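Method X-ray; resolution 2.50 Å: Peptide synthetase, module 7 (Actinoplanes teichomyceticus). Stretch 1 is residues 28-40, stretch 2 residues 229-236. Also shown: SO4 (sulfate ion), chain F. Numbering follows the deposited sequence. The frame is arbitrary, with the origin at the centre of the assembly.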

ATOM      1  N   LEU B  28       0.480  33.097   2.519  1.00 31.97           N
ATOM      2  CA  LEU B  28       0.893  34.391   1.997  1.00 34.35           C
ATOM      3  C   LEU B  28       0.515  34.607   0.533  1.00 37.81           C
ATOM      4  O   LEU B  28       0.135  35.707   0.145  1.00 42.62           O
ATOM      5  CB  LEU B  28       2.398  34.560   2.167  1.00 33.57           C
ATOM      6  CG  LEU B  28       2.733  34.789   3.630  1.00 29.49           C
ATOM      7  CD1 LEU B  28       4.166  34.461   3.896  1.00 30.22           C
ATOM      8  CD2 LEU B  28       2.423  36.218   3.995  1.00 30.69           C
ATOM      9  N   LEU B  29       0.607  33.566  -0.281  1.00 41.08           N
ATOM     10  CA  LEU B  29       0.346  33.720  -1.710  1.00 43.57           C
ATOM     11  C   LEU B  29      -1.108  33.439  -2.035  1.00 46.98           C
ATOM     12  O   LEU B  29      -1.450  33.112  -3.171  1.00 51.56           O
ATOM     13  CB  LEU B  29       1.252  32.796  -2.531  1.00 40.79           C
ATOM     14  CG  LEU B  29       2.757  32.998  -2.332  1.00 43.18           C
ATOM     15  CD1 LEU B  29       3.540  32.241  -3.391  1.00 45.73           C
ATOM     16  CD2 LEU B  29       3.142  34.479  -2.303  1.00 41.74           C
ATOM     17  N   ALA B  30      -1.967  33.560  -1.033  1.00 49.02           N
ATOM     18  CA  ALA B  30      -3.385  33.288  -1.237  1.00 50.13           C
ATOM     19  C   ALA B  30      -4.103  34.483  -1.883  1.00 59.46           C
ATOM     20  O   ALA B  30      -4.036  35.622  -1.391  1.00 54.95           O
ATOM     21  CB  ALA B  30      -4.046  32.915   0.075  1.00 45.61           C
ATOM     22  N   ARG B  31      -4.767  34.198  -3.002  1.00 56.59           N
ATOM     23  CA  ARG B  31      -5.624  35.150  -3.708  1.00 53.94           C
ATOM     24  C   ARG B  31      -4.968  36.504  -3.964  1.00 56.94           C
ATOM     25  O   ARG B  31      -5.379  37.503  -3.378  1.00 61.91           O
ATOM     26  CB  ARG B  31      -6.931  35.324  -2.926  1.00 53.24           C
ATOM     27  CG  ARG B  31      -7.678  33.999  -2.749  1.00 51.36           C
ATOM     28  CD  ARG B  31      -8.786  34.086  -1.723  1.00 52.83           C
ATOM     29  NE  ARG B  31      -9.914  34.889  -2.191  1.00 60.41           N
ATOM     30  CZ  ARG B  31     -11.143  34.828  -1.684  1.00 55.14           C
ATOM     31  NH1 ARG B  31     -11.420  33.999  -0.683  1.00 52.08           N
ATOM     32  NH2 ARG B  31     -12.103  35.593  -2.186  1.00 60.75           N
ATOM     33  N   PRO B  32      -3.942  36.539  -4.843  1.00 58.99           N
ATOM     34  CA  PRO B  32      -3.252  37.783  -5.218  1.00 55.66           C
ATOM     35  C   PRO B  32      -4.087  38.608  -6.192  1.00 57.51           C
ATOM     36  O   PRO B  32      -3.854  39.800  -6.402  1.00 58.49           O
ATOM     37  CB  PRO B  32      -1.967  37.285  -5.880  1.00 55.72           C
ATOM     38  CG  PRO B  32      -2.347  35.957  -6.468  1.00 52.67           C
ATOM     39  CD  PRO B  32      -3.370  35.363  -5.534  1.00 54.46           C
ATOM     40  N   SER B  33      -5.050  37.922  -6.794  1.00 58.63           N
ATOM     41  CA  SER B  33      -6.077  38.506  -7.632  1.00 59.13           C
ATOM     42  C   SER B  33      -7.305  37.626  -7.528  1.00 62.15           C
ATOM     43  O   SER B  33      -7.201  36.445  -7.183  1.00 59.12           O
ATOM     44  CB  SER B  33      -5.626  38.612  -9.087  1.00 59.06           C
ATOM     45  OG  SER B  33      -6.746  38.515  -9.949  1.00 58.45           O
ATOM     46  N   GLU B  34      -8.465  38.181  -7.850  1.00 64.27           N
ATOM     47  CA  GLU B  34      -9.678  37.379  -7.796  1.00 69.90           C
ATOM     48  C   GLU B  34      -9.931  36.703  -9.141  1.00 64.13           C
ATOM     49  O   GLU B  34     -10.929  36.014  -9.315  1.00 62.49           O
ATOM     50  CB  GLU B  34     -10.857  38.247  -7.350  1.00 66.57           C
ATOM     51  CG  GLU B  34     -11.743  37.551  -6.334  1.00 69.59           C
ATOM     52  CD  GLU B  34     -11.089  37.423  -4.950  1.00 76.12           C
ATOM     53  OE1 GLU B  34      -9.909  37.826  -4.757  1.00 75.23           O
ATOM     54  OE2 GLU B  34     -11.766  36.888  -4.047  1.00 75.64           O
ATOM     55  N   GLU B  35      -8.987  36.880 -10.064  1.00 62.49           N
ATOM     56  CA  GLU B  35      -8.968  36.176 -11.345  1.00 61.64           C
ATOM     57  C   GLU B  35      -7.809  35.169 -11.390  1.00 62.85           C
ATOM     58  O   GLU B  35      -7.360  34.776 -12.469  1.00 66.10           O
ATOM     59  CB  GLU B  35      -8.825  37.164 -12.501  1.00 65.92           C
ATOM     60  CG  GLU B  35      -9.621  38.449 -12.330  1.00 73.70           C
ATOM     61  CD  GLU B  35      -8.809  39.675 -12.718  1.00 85.31           C
ATOM     62  OE1 GLU B  35      -8.144  40.260 -11.831  1.00 83.34           O
ATOM     63  OE2 GLU B  35      -8.825  40.054 -13.911  1.00 93.49           O
ATOM     64  N   THR B  36      -7.315  34.788 -10.212  1.00 56.15           N
ATOM     65  CA  THR B  36      -6.244  33.800 -10.052  1.00 49.75           C
ATOM     66  C   THR B  36      -6.794  32.513  -9.455  1.00 44.13           C
ATOM     67  O   THR B  36      -7.420  32.565  -8.402  1.00 50.42           O
ATOM     68  CB  THR B  36      -5.130  34.316  -9.102  1.00 51.07           C
ATOM     69  OG1 THR B  36      -4.581  35.546  -9.591  1.00 55.48           O
ATOM     70  CG2 THR B  36      -4.019  33.290  -8.942  1.00 43.44           C
ATOM     71  N   ARG B  37      -6.579  31.367 -10.097  1.00 39.67           N
ATOM     72  CA  ARG B  37      -6.858  30.079  -9.435  1.00 42.55           C
ATOM     73  C   ARG B  37      -5.954  30.016  -8.184  1.00 42.31           C
ATOM     74  O   ARG B  37      -4.805  30.421  -8.261  1.00 46.33           O
ATOM     75  CB  ARG B  37      -6.606  28.918 -10.402  1.00 40.49           C
ATOM     76  CG  ARG B  37      -7.097  29.206 -11.831  1.00 36.61           C
ATOM     77  CD  ARG B  37      -6.865  28.021 -12.770  1.00 37.21           C
ATOM     78  NE  ARG B  37      -7.575  26.824 -12.314  1.00 43.37           N
ATOM     79  CZ  ARG B  37      -7.287  25.571 -12.675  1.00 43.66           C
ATOM     80  NH1 ARG B  37      -6.282  25.317 -13.511  1.00 41.17           N
ATOM     81  NH2 ARG B  37      -7.997  24.561 -12.180  1.00 35.02           N
ATOM     82  N   GLY B  38      -6.382  29.468  -7.049  1.00 45.93           N
ATOM     83  CA  GLY B  38      -7.249  28.326  -6.937  1.00 38.01           C
ATOM     84  C   GLY B  38      -6.268  27.165  -6.822  1.00 38.96           C
ATOM     85  O   GLY B  38      -6.309  26.247  -7.646  1.00 41.32           O
ATOM     86  N   ARG B  39      -5.354  27.213  -5.842  1.00 35.51           N
ATOM     87  CA  ARG B  39      -4.363  26.131  -5.694  1.00 36.24           C
ATOM     88  C   ARG B  39      -4.942  24.971  -4.902  1.00 38.48           C
ATOM     89  O   ARG B  39      -4.743  24.854  -3.679  1.00 35.53           O
ATOM     90  CB  ARG B  39      -3.089  26.621  -5.032  1.00 37.41           C
ATOM     91  CG  ARG B  39      -2.140  27.297  -5.988  1.00 39.16           C
ATOM     92  CD  ARG B  39      -1.091  28.053  -5.221  1.00 46.06           C
ATOM     93  NE  ARG B  39      -1.680  28.700  -4.046  1.00 53.54           N
ATOM     94  CZ  ARG B  39      -0.987  29.373  -3.125  1.00 57.19           C
ATOM     95  NH1 ARG B  39       0.335  29.504  -3.244  1.00 58.32           N
ATOM     96  NH2 ARG B  39      -1.612  29.919  -2.081  1.00 49.99           N
ATOM     97  N   HIS B  40      -5.665  24.116  -5.624  1.00 34.97           N
ATOM     98  CA  HIS B  40      -6.499  23.101  -5.014  1.00 34.61           C
ATOM     99  C   HIS B  40      -6.172  21.710  -5.532  1.00 37.02           C
ATOM    100  O   HIS B  40      -5.595  21.528  -6.600  1.00 40.04           O
ATOM    101  CB  HIS B  40      -7.977  23.399  -5.281  1.00 33.35           C
ATOM    102  CG  HIS B  40      -8.403  24.787  -4.912  1.00 37.91           C
ATOM    103  ND1 HIS B  40      -9.495  25.404  -5.477  1.00 37.30           N
ATOM    104  CD2 HIS B  40      -7.900  25.670  -4.011  1.00 38.01           C
ATOM    105  CE1 HIS B  40      -9.639  26.611  -4.956  1.00 33.80           C
ATOM    106  NE2 HIS B  40      -8.685  26.798  -4.068  1.00 32.48           N
ATOM    107  N   ALA B 229       2.594  40.424 -14.107  1.00 54.74           N
ATOM    108  CA  ALA B 229       2.876  40.659 -12.691  1.00 58.83           C
ATOM    109  C   ALA B 229       2.104  39.690 -11.798  1.00 55.84           C
ATOM    110  O   ALA B 229       2.658  39.118 -10.857  1.00 56.28           O
ATOM    111  CB  ALA B 229       2.548  42.091 -12.321  1.00 57.35           C
ATOM    112  N   ILE B 230       0.824  39.507 -12.106  1.00 55.76           N
ATOM    113  CA  ILE B 230      -0.026  38.594 -11.347  1.00 54.63           C
ATOM    114  C   ILE B 230      -0.433  37.383 -12.166  1.00 50.03           C
ATOM    115  O   ILE B 230      -1.042  37.523 -13.224  1.00 56.64           O
ATOM    116  CB  ILE B 230      -1.293  39.282 -10.872  1.00 54.26           C
ATOM    117  CG1 ILE B 230      -0.948  40.520 -10.050  1.00 51.43           C
ATOM    118  CG2 ILE B 230      -2.144  38.310 -10.086  1.00 52.52           C
ATOM    119  CD1 ILE B 230      -2.169  41.301  -9.657  1.00 51.78           C
ATOM    120  N   PRO B 231      -0.117  36.182 -11.667  1.00 50.47           N
ATOM    121  CA  PRO B 231      -0.362  34.965 -12.442  1.00 44.21           C
ATOM    122  C   PRO B 231      -1.831  34.569 -12.452  1.00 42.81           C
ATOM    123  O   PRO B 231      -2.540  34.801 -11.477  1.00 42.58           O
ATOM    124  CB  PRO B 231       0.475  33.920 -11.709  1.00 39.99           C
ATOM    125  CG  PRO B 231       0.448  34.383 -10.287  1.00 43.52           C
ATOM    126  CD  PRO B 231       0.453  35.888 -10.338  1.00 48.42           C
ATOM    127  N   SER B 232      -2.278  33.975 -13.549  1.00 39.38           N
ATOM    128  CA  SER B 232      -3.599  33.376 -13.587  1.00 40.45           C
ATOM    129  C   SER B 232      -3.535  31.951 -13.049  1.00 38.74           C
ATOM    130  O   SER B 232      -4.526  31.419 -12.566  1.00 37.90           O
ATOM    131  CB  SER B 232      -4.147  33.370 -15.004  1.00 37.16           C
ATOM    132  OG  SER B 232      -3.578  32.309 -15.742  1.00 41.08           O
ATOM    133  N   ARG B 233      -2.345  31.359 -13.128  1.00 36.08           N
ATOM    134  CA  ARG B 233      -2.101  29.951 -12.810  1.00 37.79           C
ATOM    135  C   ARG B 233      -2.928  28.977 -13.648  1.00 38.82           C
ATOM    136  O   ARG B 233      -3.098  27.824 -13.252  1.00 39.13           O
ATOM    137  CB  ARG B 233      -2.350  29.661 -11.324  1.00 38.57           C
ATOM    138  CG  ARG B 233      -1.486  30.442 -10.357  1.00 35.58           C
ATOM    139  CD  ARG B 233      -1.733  29.958  -8.920  1.00 38.62           C
ATOM    140  NE  ARG B 233      -1.076  30.798  -7.926  1.00 39.86           N
ATOM    141  CZ  ARG B 233      -1.660  31.293  -6.838  1.00 42.20           C
ATOM    142  NH1 ARG B 233      -2.929  31.022  -6.566  1.00 49.90           N
ATOM    143  NH2 ARG B 233      -0.965  32.050  -6.005  1.00 46.65           N
ATOM    144  N   ARG B 234      -3.426  29.412 -14.803  1.00 38.28           N
ATOM    145  CA  ARG B 234      -4.137  28.486 -15.690  1.00 38.59           C
ATOM    146  C   ARG B 234      -3.156  27.520 -16.343  1.00 35.72           C
ATOM    147  O   ARG B 234      -1.996  27.843 -16.547  1.00 40.37           O
ATOM    148  CB  ARG B 234      -4.934  29.238 -16.760  1.00 41.79           C
ATOM    149  CG  ARG B 234      -6.143  30.002 -16.234  1.00 44.65           C
ATOM    150  CD  ARG B 234      -6.885  30.757 -17.352  1.00 53.83           C
ATOM    151  NE  ARG B 234      -6.027  31.771 -17.972  1.00 65.03           N
ATOM    152  CZ  ARG B 234      -5.531  31.715 -19.214  1.00 70.21           C
ATOM    153  NH1 ARG B 234      -5.851  30.713 -20.039  1.00 60.54           N
ATOM    154  NH2 ARG B 234      -4.740  32.695 -19.651  1.00 55.82           N
ATOM    155  N   ALA B 235      -3.628  26.335 -16.690  1.00 41.05           N
ATOM    156  CA  ALA B 235      -2.733  25.289 -17.156  1.00 43.03           C
ATOM    157  C   ALA B 235      -3.325  24.495 -18.298  1.00 36.56           C
ATOM    158  O   ALA B 235      -4.511  24.188 -18.295  1.00 42.14           O
ATOM    159  CB  ALA B 235      -2.381  24.354 -16.009  1.00 42.35           C
ATOM    160  N   GLY B 236      -2.488  24.157 -19.270  1.00 34.40           N
ATOM    161  CA  GLY B 236      -2.871  23.243 -20.326  1.00 34.31           C
ATOM    162  C   GLY B 236      -2.022  21.996 -20.214  1.00 36.80           C
ATOM    163  O   GLY B 236      -1.054  21.975 -19.454  1.00 38.34           O
TER
HETATM  164  S   SO4 F 501      -5.024  30.598  -3.273  1.00 54.33           S
HETATM  165  O1  SO4 F 501      -4.965  30.565  -1.811  1.00 55.01           O
HETATM  166  O2  SO4 F 501      -6.387  30.922  -3.688  1.00 44.37           O
HETATM  167  O3  SO4 F 501      -4.119  31.642  -3.777  1.00 58.66           O
HETATM  168  O4  SO4 F 501      -4.616  29.289  -3.799  1.00 46.58           O

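Which hydrogen bonds tie the stretches together? Four cross the contact, and two of them come from Arg 233. Its CA-to-CB bond points toward stretch 1 and its side chain runs out nearly extended (m, t, t), so the guanidinium reaches two backbone carbonyls: NH1 donates to Arg 37 O at 2.6 Å and NH2 to Leu 29 O at 3.1 Å. Both oxygens lie at the edge of the guanidinium, near its plane, where its N-H groups point. The other two bonds lie close together in the chain: Thr 36 OG1 donates to Pro 231 O at 2.9 Å, and Arg 37 N to Ser 232 O at 3.2 Å. Thr 36 is buried, and the bond to Pro 231 O satisfies its hydroxyl.

How can two arginines lie together? The guanidinium of Arg 39 stacks flat on that of Arg 233, planes at 9°, with Arg 39 NE 3.6 Å from Arg 233 NH1. The sulfate, probably from the crystallisation liquor, supplies negative charge beside both: Arg 39 NE donates to its O4 at 3.0 Å and Arg 233 NH1 to its O3 at 3.1 Å. The opposite face of the Arg 233 guanidinium is covered by the methyl Thr 36 CG2, 3.5 Å from NH1, so threonine serves the contact with both hydroxyl and methyl.

What do the apolar groups add? The CA-to-CB bond of Ile 230 points toward stretch 1, and its CG2 packs 3.6 Å from Ser 33 CB and 4.3 Å from Pro 32 CG. The contact buries 531 Å², and Arg 233 has the largest covered area.

What steadies the loops that meet in the contact? A type I turn runs from Ser 33 to Thr 36; Glu 35 N donates to Ser 33 OG at 2.8 Å. In stretch 2, Arg 234 N donates to Ser 232 OG at 3.0 Å, bracing the chain beside Arg 233.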